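Endoglucanase E-5 (Thermobifida fusca, PDB 2CKS) catalyses the endohydrolysis of (1->4)-beta-D-glucosidic linkages in cellulose, lichenin and cereal beta-D-glucans, through the family 5 catalytic domain that forms this chain. Local coordinates at residues G30-G35 with T263-S268; D40-D45 with Y267-R272; I59-M64 with I97-I102; V276-T281 with S292-G297. One frame throughout, in Å; residues are numbered along the deposited sequence. Where two conformers were deposited one is given.

How the contacts relate
Contacts 1 and 3 are the core pair: both join parallel neighbours of the eight-stranded barrel, and strands 29-32 and 59-65, one from each contact, lie side by side in it. Backbone hydrogen bonds link the strands in both, and W265 and R61 reach the probable nucleophile. Contact 2 shares Y267 and S268 with contact 1 but follows the chain outward into loops, where a half-cystine and a carboxylate meet without a direct hydrogen bond. Contact 4 lies farthest out, its centre about 20 Å from the centre of the chain, and relies on loop backbone bonds and a lysine; K294 NZ also bonds D270 O of contact 2, tying the two loop contacts together.

Contact 1 of 4, residues G30-G35 with T263-S268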
loop_
_atom_site.group_PDB
_atom_site.type_symbol
_atom_site.label_atom_id
_atom_site.label_comp_id
_atom_site.label_asym_id
_atom_site.label_seq_id
_atom_site.Cartn_x
_atom_site.Cartn_y
_atom_site.Cartn_z
ATOM N N GLY A 30 -5.152 -0.282 -7.398
ATOM C CA GLY A 30 -4.102 -1.084 -7.983
ATOM C C GLY A 30 -3.739 -2.285 -7.142
ATOM O O GLY A 30 -4.589 -2.849 -6.477
ATOM N N MET A 31 -2.464 -2.661 -7.198
ATOM C CA MET A 31 -1.975 -3.885 -6.602
ATOM C C MET A 31 -0.747 -3.619 -5.768
ATOM O O MET A 31 0.063 -2.753 -6.088
ATOM C CB MET A 31 -1.558 -4.866 -7.703
ATOM C CG MET A 31 -2.694 -5.445 -8.523
ATOM S SD MET A 31 -3.891 -6.387 -7.522
ATOM C CE MET A 31 -2.835 -7.649 -6.835
ATOM N N SER A 32 -0.610 -4.402 -4.713
ATOM C CA SER A 32 0.618 -4.499 -3.948
ATOM C C SER A 32 1.441 -5.678 -4.424
ATOM O O SER A 32 0.895 -6.754 -4.647
ATOM C CB SER A 32 0.307 -4.707 -2.472
ATOM O OG SER A 32 1.501 -4.696 -1.700
ATOM N N THR A 33 2.745 -5.497 -4.572
ATOM C CA THR A 33 3.634 -6.644 -4.698
ATOM C C THR A 33 3.630 -7.400 -3.383
ATOM O O THR A 33 3.213 -6.884 -2.337
ATOM C CB THR A 33 5.103 -6.260 -5.029
ATOM O OG1 THR A 33 5.730 -5.668 -3.883
ATOM C CG2 THR A 33 5.177 -5.220 -6.147
ATOM N N HIS A 34 4.108 -8.635 -3.440
ATOM C CA HIS A 34 4.434 -9.363 -2.230
ATOM C C HIS A 34 5.854 -8.912 -1.882
ATOM O O HIS A 34 6.413 -8.020 -2.526
ATOM C CB HIS A 34 4.323 -10.867 -2.481
ATOM C CG HIS A 34 4.115 -11.687 -1.242
ATOM N ND1 HIS A 34 3.309 -12.808 -1.228
ATOM C CD2 HIS A 34 4.615 -11.575 0.012
ATOM C CE1 HIS A 34 3.320 -13.342 -0.019
ATOM N NE2 HIS A 34 4.103 -12.612 0.752
ATOM N N GLY A 35 6.460 -9.504 -0.874
ATOM C CA GLY A 35 7.766 -9.058 -0.444
ATOM C C GLY A 35 8.773 -9.283 -1.547
ATOM O O GLY A 35 8.847 -10.382 -2.087
ATOM N N THR A 263 -4.751 -0.850 -2.778
ATOM C CA THR A 263 -3.856 -1.778 -3.458
ATOM C C THR A 263 -4.054 -3.158 -2.853
ATOM O O THR A 263 -3.808 -3.352 -1.660
ATOM C CB THR A 263 -2.363 -1.332 -3.337
ATOM O OG1 THR A 263 -2.062 -0.885 -2.005
ATOM C CG2 THR A 263 -2.078 -0.147 -4.224
ATOM N N LYS A 264 -4.484 -4.119 -3.670
ATOM C CA LYS A 264 -4.789 -5.453 -3.178
ATOM C C LYS A 264 -3.520 -6.280 -2.986
ATOM O O LYS A 264 -2.586 -6.209 -3.782
ATOM C CB LYS A 264 -5.735 -6.191 -4.132
ATOM C CG LYS A 264 -6.053 -7.614 -3.684
ATOM C CD LYS A 264 -7.113 -8.280 -4.512
ATOM C CE LYS A 264 -7.547 -9.574 -3.863
ATOM N NZ LYS A 264 -6.406 -10.508 -3.640
ATOM N N TRP A 265 -3.518 -7.076 -1.924
ATOM C CA TRP A 265 -2.472 -8.050 -1.653
ATOM C C TRP A 265 -2.877 -9.338 -2.368
ATOM O O TRP A 265 -3.936 -9.880 -2.059
ATOM C CB TRP A 265 -2.451 -8.284 -0.145
ATOM C CG TRP A 265 -1.314 -9.076 0.404
ATOM C CD1 TRP A 265 -1.384 -10.325 0.935
ATOM C CD2 TRP A 265 0.051 -8.650 0.564
ATOM N NE1 TRP A 265 -0.145 -10.725 1.372
ATOM C CE2 TRP A 265 0.752 -9.715 1.161
ATOM C CE3 TRP A 265 0.757 -7.485 0.242
ATOM C CZ2 TRP A 265 2.112 -9.645 1.453
ATOM C CZ3 TRP A 265 2.109 -7.419 0.524
ATOM C CH2 TRP A 265 2.769 -8.496 1.131
ATOM N N ASN A 266 -2.109 -9.851 -3.330
ATOM C CA ASN A 266 -0.851 -9.295 -3.828
ATOM C C ASN A 266 -0.588 -9.782 -5.269
ATOM O O ASN A 266 -1.222 -10.740 -5.729
ATOM C CB ASN A 266 0.301 -9.714 -2.915
ATOM C CG ASN A 266 0.474 -11.221 -2.846
ATOM O OD1 ASN A 266 1.048 -11.828 -3.752
ATOM N ND2 ASN A 266 -0.050 -11.839 -1.784
ATOM N N TYR A 267 0.354 -9.119 -5.947
ATOM C CA TYR A 267 0.738 -9.388 -7.333
ATOM C C TYR A 267 1.943 -10.338 -7.367
ATOM O O TYR A 267 3.100 -9.916 -7.551
ATOM C CB TYR A 267 1.085 -8.060 -8.022
ATOM C CG TYR A 267 0.983 -8.072 -9.528
ATOM C CD1 TYR A 267 -0.254 -8.202 -10.165
ATOM C CD2 TYR A 267 2.118 -7.935 -10.318
ATOM C CE1 TYR A 267 -0.352 -8.190 -11.549
ATOM C CE2 TYR A 267 2.024 -7.933 -11.712
ATOM C CZ TYR A 267 0.789 -8.061 -12.316
ATOM O OH TYR A 267 0.708 -8.072 -13.692
ATOM N N SER A 268 1.673 -11.610 -7.113
ATOM C CA SER A 268 2.694 -12.663 -7.104
ATOM C C SER A 268 2.032 -13.992 -7.420
ATOM O O SER A 268 0.810 -14.081 -7.507
ATOM C CB SER A 268 3.390 -12.757 -5.746
ATOM O OG SER A 268 2.666 -13.571 -4.843
HETATM O O HOH W 1 5.368 -9.676 -5.962
#
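W265 lies over one face of the H34 imidazole, its CZ2 3.5 Å from H34 CD2 and set toward the rim. The planes meet at 52°, neither a stack nor edge-to-face. S268 OG sits at the imidazole edge while donating to N266 OD1, the N266 amide comes in obliquely with OD1 3.5 Å from H34 ND1, and F39, outside both segments, stacks on the ring. The indole in turn has N266 CB over one of its faces and S32 OG at its edge, while T33 O approaches W265 CZ3 to 3.1 Å. An alanine at H34 would probably open a gap beside W265 CZ2 and leave the indole freer to tilt.

Strands 30-32 and 263-265 run parallel. S32 N donates to K264 O at 2.8 Å, and Y267 N to S32 O, also at 2.8 Å; between these bonds comes the cis peptide before N266. M31 is bent at chi2 and at chi3 (-60°), and the second bend brings CE to 3.4 Å from K264 O. One water joins H34 N to Y267 O.

The chemistry thus changes along the contact: backbone hydrogen bonds close the barrel between its first and last strands, then aromatic and amide groups take over and hold W265 next to E231, the probable nucleophile, consistent with a substrate-facing tryptophan as in other family 5 cellulases.

Contact 2 of 4, residues D40-D45 with Y267-R272. With ZN (zinc ion), chain D.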
loop_
_atom_site.group_PDB
_atom_site.type_symbol
_atom_site.label_atom_id
_atom_site.label_comp_id
_atom_site.label_asym_id
_atom_site.label_seq_id
_atom_site.Cartn_x
_atom_site.Cartn_y
_atom_site.Cartn_z
ATOM N N ASP A 40 10.592 -11.301 -6.103
ATOM C CA ASP A 40 11.214 -10.374 -7.020
ATOM C C ASP A 40 11.074 -10.857 -8.452
ATOM O O ASP A 40 10.936 -10.049 -9.365
ATOM C CB ASP A 40 12.692 -10.257 -6.694
ATOM C CG ASP A 40 13.306 -9.042 -7.284
ATOM O OD1 ASP A 40 14.439 -9.156 -7.806
ATOM O OD2 ASP A 40 12.725 -7.938 -7.270
ATOM N N HIS A 41 11.117 -12.179 -8.639
ATOM C CA HIS A 41 10.999 -12.788 -9.973
ATOM C C HIS A 41 9.616 -12.602 -10.633
ATOM O O HIS A 41 9.464 -12.851 -11.839
ATOM C CB HIS A 41 11.439 -14.278 -9.938
ATOM C CG HIS A 41 10.607 -15.148 -9.045
ATOM N ND1 HIS A 41 10.546 -14.976 -7.677
ATOM C CD2 HIS A 41 9.809 -16.205 -9.326
ATOM C CE1 HIS A 41 9.722 -15.873 -7.159
ATOM N NE2 HIS A 41 9.266 -16.633 -8.137
ATOM N N CYS A 42 8.620 -12.170 -9.855
ATOM C CA CYS A 42 7.292 -11.847 -10.377
ATOM C C CYS A 42 7.176 -10.422 -10.897
ATOM O O CYS A 42 6.124 -10.035 -11.394
ATOM C CB CYS A 42 6.231 -12.044 -9.295
ATOM S SG CYS A 42 5.841 -13.771 -8.999
ATOM N N LEU A 43 8.241 -9.638 -10.759
ATOM C CA LEU A 43 8.221 -8.229 -11.147
ATOM C C LEU A 43 9.181 -8.029 -12.309
ATOM O O LEU A 43 10.368 -7.844 -12.135
ATOM C CB LEU A 43 8.600 -7.342 -9.961
ATOM C CG LEU A 43 7.853 -7.638 -8.658
ATOM C CD1 LEU A 43 8.389 -6.769 -7.539
ATOM C CD2 LEU A 43 6.373 -7.435 -8.839
ATOM N N THR A 44 8.633 -8.123 -13.507
ATOM C CA THR A 44 9.410 -8.052 -14.730
ATOM C C THR A 44 8.814 -7.021 -15.663
ATOM O O THR A 44 7.724 -6.497 -15.436
ATOM C CB THR A 44 9.431 -9.431 -15.452
ATOM O OG1 THR A 44 8.104 -9.807 -15.851
ATOM C CG2 THR A 44 9.879 -10.557 -14.527
ATOM N N ASP A 45 9.530 -6.725 -16.739
ATOM C CA ASP A 45 8.980 -5.851 -17.772
ATOM C C ASP A 45 7.613 -6.375 -18.194
ATOM O O ASP A 45 6.642 -5.623 -18.248
ATOM C CB ASP A 45 9.916 -5.784 -18.984
ATOM C CG ASP A 45 9.214 -5.280 -20.234
ATOM O OD1 ASP A 45 8.714 -4.136 -20.233
ATOM O OD2 ASP A 45 9.096 -5.958 -21.278
ATOM N N TYR A 267 0.354 -9.119 -5.947
ATOM C CA TYR A 267 0.738 -9.388 -7.333
ATOM C C TYR A 267 1.943 -10.338 -7.367
ATOM O O TYR A 267 3.100 -9.916 -7.551
ATOM C CB TYR A 267 1.085 -8.060 -8.022
ATOM C CG TYR A 267 0.983 -8.072 -9.528
ATOM C CD1 TYR A 267 -0.254 -8.202 -10.165
ATOM C CD2 TYR A 267 2.118 -7.935 -10.318
ATOM C CE1 TYR A 267 -0.352 -8.190 -11.549
ATOM C CE2 TYR A 267 2.024 -7.933 -11.712
ATOM C CZ TYR A 267 0.789 -8.061 -12.316
ATOM O OH TYR A 267 0.708 -8.072 -13.692
ATOM N N SER A 268 1.673 -11.610 -7.113
ATOM C CA SER A 268 2.694 -12.663 -7.104
ATOM C C SER A 268 2.032 -13.992 -7.420
ATOM O O SER A 268 0.810 -14.081 -7.507
ATOM C CB SER A 268 3.390 -12.757 -5.746
ATOM O OG SER A 268 2.666 -13.571 -4.843
ATOM N N ASP A 269 2.857 -15.027 -7.545
ATOM C CA ASP A 269 2.376 -16.391 -7.724
ATOM C C ASP A 269 2.650 -17.260 -6.494
ATOM O O ASP A 269 2.868 -18.464 -6.605
ATOM C CB ASP A 269 2.934 -16.998 -9.018
ATOM C CG ASP A 269 4.412 -17.303 -8.947
ATOM O OD1 ASP A 269 5.114 -16.781 -8.049
ATOM O OD2 ASP A 269 4.953 -18.068 -9.778
ATOM N N ASP A 270 2.598 -16.643 -5.323
ATOM C CA ASP A 270 2.622 -17.376 -4.062
ATOM C C ASP A 270 1.482 -18.397 -4.040
ATOM O O ASP A 270 0.463 -18.217 -4.712
ATOM C CB ASP A 270 2.478 -16.405 -2.895
ATOM C CG ASP A 270 2.612 -17.082 -1.566
ATOM O OD1 ASP A 270 1.749 -16.824 -0.696
ATOM O OD2 ASP A 270 3.535 -17.886 -1.308
ATOM N N PHE A 271 1.640 -19.462 -3.260
ATOM C CA PHE A 271 0.624 -20.520 -3.217
ATOM C C PHE A 271 -0.719 -20.090 -2.619
ATOM O O PHE A 271 -1.753 -20.697 -2.906
ATOM C CB PHE A 271 1.161 -21.754 -2.473
ATOM C CG PHE A 271 1.208 -21.604 -0.976
ATOM C CD1 PHE A 271 2.356 -21.145 -0.343
ATOM C CD2 PHE A 271 0.103 -21.950 -0.193
ATOM C CE1 PHE A 271 2.403 -21.016 1.045
ATOM C CE2 PHE A 271 0.140 -21.821 1.192
ATOM C CZ PHE A 271 1.286 -21.354 1.815
ATOM N N ARG A 272 -0.701 -19.067 -1.784
ATOM C CA ARG A 272 -1.894 -18.642 -1.074
ATOM C C ARG A 272 -2.933 -18.052 -2.019
ATOM O O ARG A 272 -2.602 -17.530 -3.085
ATOM C CB ARG A 272 -1.528 -17.638 0.006
ATOM C CG ARG A 272 -0.660 -18.228 1.110
ATOM C CD ARG A 272 -0.234 -17.198 2.134
ATOM N NE ARG A 272 0.597 -17.766 3.193
ATOM C CZ ARG A 272 1.906 -18.005 3.102
ATOM N NH1 ARG A 272 2.588 -17.737 1.994
ATOM N NH2 ARG A 272 2.546 -18.526 4.143
HETATM ZN ZN ZN D . 7.694 -3.366 -21.607
HETATM O O HOH W 2 7.114 -18.108 -7.088
#
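C42 and D269 make the closest approach here: C42 SG is 3.2 Å from D269 OD1, a short distance that holds for one of two conformers of C42 and is therefore tentative. No hydrogen bond links the two segments directly. The C42 sulfur stands anti to its own carbonyl carbon (chi1 -76°), which carries it over toward S268 CA at 3.8 Å. D269 holds CG between its backbone N and carbonyl carbon (chi1 71°), on the C42 side; OD1 is the oxygen near SG, and the carboxylate also has a polar partner in C282. H41 reaches OD1 indirectly. The two side chains cross at about a right angle, with the ring and carboxylate planes 65° apart, and a water in the ring plane lies 2.8 Å from H41 NE2 and donates to D269 OD1 at 2.6 Å.

Farther along, S268 OG, which also bonds N266 OD1, accepts from D270 N at 3.1 Å, an ST turn that shapes the loop.

At the other end, T44 caps helix 45-54, and D45 OD1 binds a zinc ion at 1.9 Å together with D49. The sulfur of C42 is bonded to C282, so the contact belongs to a disulfide-pinned junction of the loops that follow the first and last strands of the barrel.

Contact 3 of 4, residues I59-M64 with I97-I102; sequences IIRLSM and IVDWHI
R61 and D99 meet across strands 59-64 and 97-101, the two parallel strands of a beta-alpha-beta unit in the TIM barrel, with helix 75-90 as its crossover.

The backbone bonds come first. I97 N donates to I60 O and L62 N to I97 O (2.8 Å), then D99 N to L62 O and M64 N to D99 O (3.0 Å), until H101 N closes the row on M64 O.

Apolar contacts lie on both faces of the sheet. On the R61 and D99 face, I59 CD1 packs on I97 CG1 at 3.7 Å. On the other, M64 is extended as far as SD and bends at chi3 (75°), so that CE comes to W100 CZ3 at 3.4 Å.

Charge and polarity gather on the barrel-interior face. The guanidinium of R61 and the carboxylate of D99 are stacked, their planes 11° apart, a salt bridge by charge alone in which no N-H points at the oxygen. The N-H groups of R61 serve E135, N138 and E231, the probable nucleophile, so D99 appears to be a second-shell partner.

D99 OD1 sits over the guanidinium centre and accepts two bonds, from S63 OG on its anti lone pair at 2.9 Å and from H101 ND1 on the syn side at 2.6 Å.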
loop_
_atom_site.group_PDB
_atom_site.type_symbol
_atom_site.label_atom_id
_atom_site.label_comp_id
_atom_site.label_asym_id
_atom_site.label_seq_id
_atom_site.Cartn_x
_atom_site.Cartn_y
_atom_site.Cartn_z
ATOM N N ILE A 59 -1.885 2.392 -9.694
ATOM C CA ILE A 59 -0.883 2.484 -8.645
ATOM C C ILE A 59 -0.356 1.088 -8.311
ATOM O O ILE A 59 -1.082 0.087 -8.414
ATOM C CB ILE A 59 -1.538 3.186 -7.419
ATOM C CG1 ILE A 59 -0.544 3.473 -6.296
ATOM C CG2 ILE A 59 -2.709 2.391 -6.883
ATOM C CD1 ILE A 59 -1.053 4.551 -5.339
ATOM N N ILE A 60 0.916 1.037 -7.942
ATOM C CA ILE A 60 1.567 -0.181 -7.477
ATOM C C ILE A 60 2.240 0.138 -6.152
ATOM O O ILE A 60 2.908 1.163 -6.008
ATOM C CB ILE A 60 2.594 -0.725 -8.510
ATOM C CG1 ILE A 60 3.178 -2.065 -8.030
ATOM C CG2 ILE A 60 3.705 0.264 -8.789
ATOM C CD1 ILE A 60 3.968 -2.799 -9.062
ATOM N N ARG A 61 2.048 -0.740 -5.186
ATOM C CA ARG A 61 2.739 -0.646 -3.918
ATOM C C ARG A 61 3.902 -1.627 -3.931
ATOM O O ARG A 61 3.718 -2.825 -4.172
ATOM C CB ARG A 61 1.765 -0.960 -2.804
ATOM C CG ARG A 61 2.349 -1.056 -1.415
ATOM C CD ARG A 61 1.262 -1.480 -0.512
ATOM N NE ARG A 61 1.493 -1.453 0.916
ATOM C CZ ARG A 61 1.390 -2.516 1.710
ATOM N NH1 ARG A 61 1.199 -3.742 1.237
ATOM N NH2 ARG A 61 1.506 -2.350 3.003
ATOM N N LEU A 62 5.101 -1.101 -3.696
ATOM C CA LEU A 62 6.322 -1.892 -3.666
ATOM C C LEU A 62 6.644 -2.282 -2.227
ATOM O O LEU A 62 7.101 -1.456 -1.438
ATOM C CB LEU A 62 7.467 -1.081 -4.276
ATOM C CG LEU A 62 7.218 -0.549 -5.689
ATOM C CD1 LEU A 62 8.350 0.380 -6.109
ATOM C CD2 LEU A 62 7.056 -1.678 -6.683
ATOM N N SER A 63 6.390 -3.539 -1.880
ATOM C CA SER A 63 6.467 -3.988 -0.503
ATOM C C SER A 63 7.844 -4.552 -0.220
ATOM O O SER A 63 8.220 -5.594 -0.750
ATOM C CB SER A 63 5.386 -5.028 -0.210
ATOM O OG SER A 63 4.097 -4.432 -0.296
ATOM N N MET A 64 8.592 -3.839 0.601
ATOM C CA MET A 64 9.931 -4.250 0.992
ATOM C C MET A 64 9.956 -4.589 2.476
ATOM O O MET A 64 9.966 -3.703 3.329
ATOM C CB MET A 64 10.930 -3.133 0.703
ATOM C CG MET A 64 12.390 -3.503 1.010
ATOM S SD MET A 64 13.512 -2.155 0.668
ATOM C CE MET A 64 13.154 -1.083 2.073
ATOM N N ILE A 97 3.664 3.417 -4.394
ATOM C CA ILE A 97 3.807 3.513 -2.951
ATOM C C ILE A 97 5.059 2.765 -2.549
ATOM O O ILE A 97 5.196 1.584 -2.848
ATOM C CB ILE A 97 2.610 2.896 -2.232
ATOM C CG1 ILE A 97 1.331 3.603 -2.658
ATOM C CG2 ILE A 97 2.826 2.951 -0.717
ATOM C CD1 ILE A 97 0.077 2.983 -2.110
ATOM N N VAL A 98 5.971 3.454 -1.870
ATOM C CA VAL A 98 7.170 2.831 -1.339
ATOM C C VAL A 98 6.836 2.361 0.065
ATOM O O VAL A 98 6.634 3.179 0.966
ATOM C CB VAL A 98 8.332 3.817 -1.318
ATOM C CG1 VAL A 98 9.587 3.178 -0.714
ATOM C CG2 VAL A 98 8.592 4.335 -2.737
ATOM N N ASP A 99 6.753 1.046 0.228
ATOM C CA ASP A 99 6.254 0.429 1.450
ATOM C C ASP A 99 7.394 -0.154 2.286
ATOM O O ASP A 99 7.982 -1.178 1.958
ATOM C CB ASP A 99 5.208 -0.630 1.104
ATOM C CG ASP A 99 4.900 -1.562 2.252
ATOM O OD1 ASP A 99 4.523 -2.717 1.968
ATOM O OD2 ASP A 99 4.984 -1.233 3.456
ATOM N N TRP A 100 7.696 0.554 3.364
ATOM C CA TRP A 100 8.594 0.099 4.421
ATOM C C TRP A 100 7.845 -0.949 5.235
ATOM O O TRP A 100 7.098 -0.632 6.158
ATOM C CB TRP A 100 8.989 1.321 5.251
ATOM C CG TRP A 100 10.049 1.068 6.258
ATOM C CD1 TRP A 100 9.894 0.972 7.605
ATOM C CD2 TRP A 100 11.439 0.890 6.001
ATOM N NE1 TRP A 100 11.110 0.757 8.212
ATOM C CE2 TRP A 100 12.074 0.692 7.241
ATOM C CE3 TRP A 100 12.219 0.879 4.840
ATOM C CZ2 TRP A 100 13.443 0.481 7.345
ATOM C CZ3 TRP A 100 13.567 0.677 4.944
ATOM C CH2 TRP A 100 14.175 0.481 6.185
ATOM N N HIS A 101 8.031 -2.211 4.862
ATOM C CA HIS A 101 7.099 -3.269 5.221
ATOM C C HIS A 101 7.462 -3.949 6.528
ATOM O O HIS A 101 7.839 -5.122 6.564
ATOM C CB HIS A 101 6.961 -4.281 4.080
ATOM C CG HIS A 101 5.731 -5.117 4.163
ATOM N ND1 HIS A 101 4.530 -4.731 3.606
ATOM C CD2 HIS A 101 5.514 -6.328 4.731
ATOM C CE1 HIS A 101 3.627 -5.672 3.827
ATOM N NE2 HIS A 101 4.199 -6.654 4.501
ATOM N N ILE A 102 7.342 -3.189 7.606
ATOM C CA ILE A 102 7.542 -3.730 8.939
ATOM C C ILE A 102 6.335 -4.574 9.322
ATOM O O ILE A 102 5.206 -4.307 8.887
ATOM C CB ILE A 102 7.811 -2.617 9.978
ATOM C CG1 ILE A 102 6.597 -1.690 10.154
ATOM C CG2 ILE A 102 9.056 -1.832 9.597
ATOM C CD1 ILE A 102 5.886 -1.855 11.496
#

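Contact 4 of 4, residues V276-T281 with S292-G297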
loop_
_atom_site.group_PDB
_atom_site.type_symbol
_atom_site.label_atom_id
_atom_site.label_comp_id
_atom_site.label_asym_id
_atom_site.label_seq_id
_atom_site.Cartn_x
_atom_site.Cartn_y
_atom_site.Cartn_z
ATOM N N VAL A 276 -2.479 -13.318 -6.756
ATOM C CA VAL A 276 -3.352 -13.368 -7.917
ATOM C C VAL A 276 -2.999 -14.414 -8.969
ATOM O O VAL A 276 -3.866 -14.795 -9.735
ATOM C CB VAL A 276 -3.455 -11.985 -8.612
ATOM C CG1 VAL A 276 -4.101 -10.964 -7.693
ATOM C CG2 VAL A 276 -2.091 -11.521 -9.129
ATOM N N PHE A 277 -1.740 -14.845 -9.037
ATOM C CA PHE A 277 -1.301 -15.807 -10.055
ATOM C C PHE A 277 -1.095 -17.202 -9.483
ATOM O O PHE A 277 -0.749 -17.382 -8.313
ATOM C CB PHE A 277 -0.006 -15.353 -10.708
ATOM C CG PHE A 277 -0.103 -14.010 -11.369
ATOM C CD1 PHE A 277 -1.031 -13.781 -12.378
ATOM C CD2 PHE A 277 0.699 -12.961 -10.958
ATOM C CE1 PHE A 277 -1.133 -12.533 -12.980
ATOM C CE2 PHE A 277 0.599 -11.704 -11.559
ATOM C CZ PHE A 277 -0.317 -11.493 -12.567
ATOM N N GLN A 278 -1.277 -18.199 -10.338
ATOM C CA GLN A 278 -1.072 -19.582 -9.938
ATOM C C GLN A 278 0.420 -19.833 -9.834
ATOM O O GLN A 278 1.177 -19.360 -10.667
ATOM C CB GLN A 278 -1.657 -20.537 -10.979
ATOM C CG GLN A 278 -3.165 -20.433 -11.170
ATOM C CD GLN A 278 -3.978 -21.022 -10.031
ATOM O OE1 GLN A 278 -5.209 -21.147 -10.138
ATOM N NE2 GLN A 278 -3.322 -21.368 -8.946
ATOM N N PRO A 279 0.857 -20.583 -8.833
ATOM C CA PRO A 279 2.274 -20.944 -8.739
ATOM C C PRO A 279 2.872 -21.415 -10.066
ATOM O O PRO A 279 2.275 -22.230 -10.775
ATOM C CB PRO A 279 2.267 -22.068 -7.701
ATOM C CG PRO A 279 1.161 -21.690 -6.793
ATOM C CD PRO A 279 0.090 -21.106 -7.692
ATOM N N GLY A 280 4.049 -20.894 -10.392
ATOM C CA GLY A 280 4.712 -21.192 -11.647
ATOM C C GLY A 280 4.518 -20.156 -12.732
ATOM O O GLY A 280 5.232 -20.166 -13.723
ATOM N N THR A 281 3.539 -19.273 -12.561
ATOM C CA THR A 281 3.240 -18.277 -13.569
ATOM C C THR A 281 4.430 -17.373 -13.799
ATOM O O THR A 281 4.765 -17.053 -14.933
ATOM C CB THR A 281 2.046 -17.421 -13.142
ATOM O OG1 THR A 281 0.886 -18.244 -12.996
ATOM C CG2 THR A 281 1.688 -16.415 -14.240
ATOM N N SER A 292 -4.092 -18.268 -15.794
ATOM C CA SER A 292 -3.064 -18.110 -14.768
ATOM C C SER A 292 -3.583 -17.414 -13.514
ATOM O O SER A 292 -2.861 -17.320 -12.535
ATOM C CB SER A 292 -1.885 -17.311 -15.318
ATOM O OG SER A 292 -2.275 -15.973 -15.556
ATOM N N LEU A 293 -4.817 -16.909 -13.544
ATOM C CA LEU A 293 -5.370 -16.190 -12.395
ATOM C C LEU A 293 -6.119 -17.074 -11.426
ATOM O O LEU A 293 -6.987 -17.868 -11.825
ATOM C CB LEU A 293 -6.323 -15.090 -12.851
ATOM C CG LEU A 293 -5.755 -14.082 -13.840
ATOM C CD1 LEU A 293 -6.825 -13.056 -14.182
ATOM C CD2 LEU A 293 -4.506 -13.413 -13.301
ATOM N N LYS A 294 -5.819 -16.899 -10.145
ATOM C CA LYS A 294 -6.651 -17.447 -9.084
ATOM C C LYS A 294 -7.977 -16.687 -9.100
ATOM O O LYS A 294 -8.107 -15.653 -9.761
ATOM C CB LYS A 294 -5.974 -17.291 -7.720
ATOM C CG LYS A 294 -4.652 -18.043 -7.568
ATOM C CD LYS A 294 -4.406 -18.446 -6.125
ATOM C CE LYS A 294 -2.998 -18.975 -5.888
ATOM N NZ LYS A 294 -1.939 -17.887 -5.904
ATOM N N ALA A 295 -8.961 -17.194 -8.369
ATOM C CA ALA A 295 -10.276 -16.556 -8.306
ATOM C C ALA A 295 -10.191 -15.093 -7.861
ATOM O O ALA A 295 -10.830 -14.222 -8.451
ATOM C CB ALA A 295 -11.174 -17.336 -7.381
ATOM N N SER A 296 -9.380 -14.830 -6.837
ATOM C CA SER A 296 -9.183 -13.474 -6.321
ATOM C C SER A 296 -8.536 -12.582 -7.378
ATOM O O SER A 296 -8.818 -11.384 -7.446
ATOM C CB SER A 296 -8.327 -13.502 -5.042
ATOM O OG SER A 296 -6.996 -13.909 -5.310
ATOM N N GLY A 297 -7.671 -13.175 -8.194
ATOM C CA GLY A 297 -7.028 -12.491 -9.302
ATOM C C GLY A 297 -8.000 -12.045 -10.378
ATOM O O GLY A 297 -7.949 -10.912 -10.837
#
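A single backbone bridge, F277 with L293, joins the loop after the last barrel strand to the entry of the C-terminal helix 295-304. K294 N donates to V276 O at 2.9 Å and Q278 N to S292 O at 2.8 Å.

K294 runs out nearly straight and bends at chi4 (73°), which turns NZ onto F277 O at 2.7 Å, above the carbonyl plane. NZ also lies in hydrogen-bonding reach of the carbonyls of D270, R272 and A275, so the ammonium is ringed by backbone oxygens that must share its three N-H. A methionine in place of K294 would probably leave these four carbonyl oxygens without their shared donor and let the loop shift.

F277 and L293 lie side by side, pointing the same way, F277 CE1 3.5 Å from L293 CD2. V276 CG2 covers the centre of one F277 face, and Y267 meets the ring edge-to-face. V276 CG1 rests on G297 CA at 3.7 Å, where a side chain on G297 would run into V276 O.

Q278 O receives both T281 OG1, at 2.6 Å, and T281 N, a type II beta turn leading into helix 281-284, while K294 is the N-cap of the last helix of the TIM barrel.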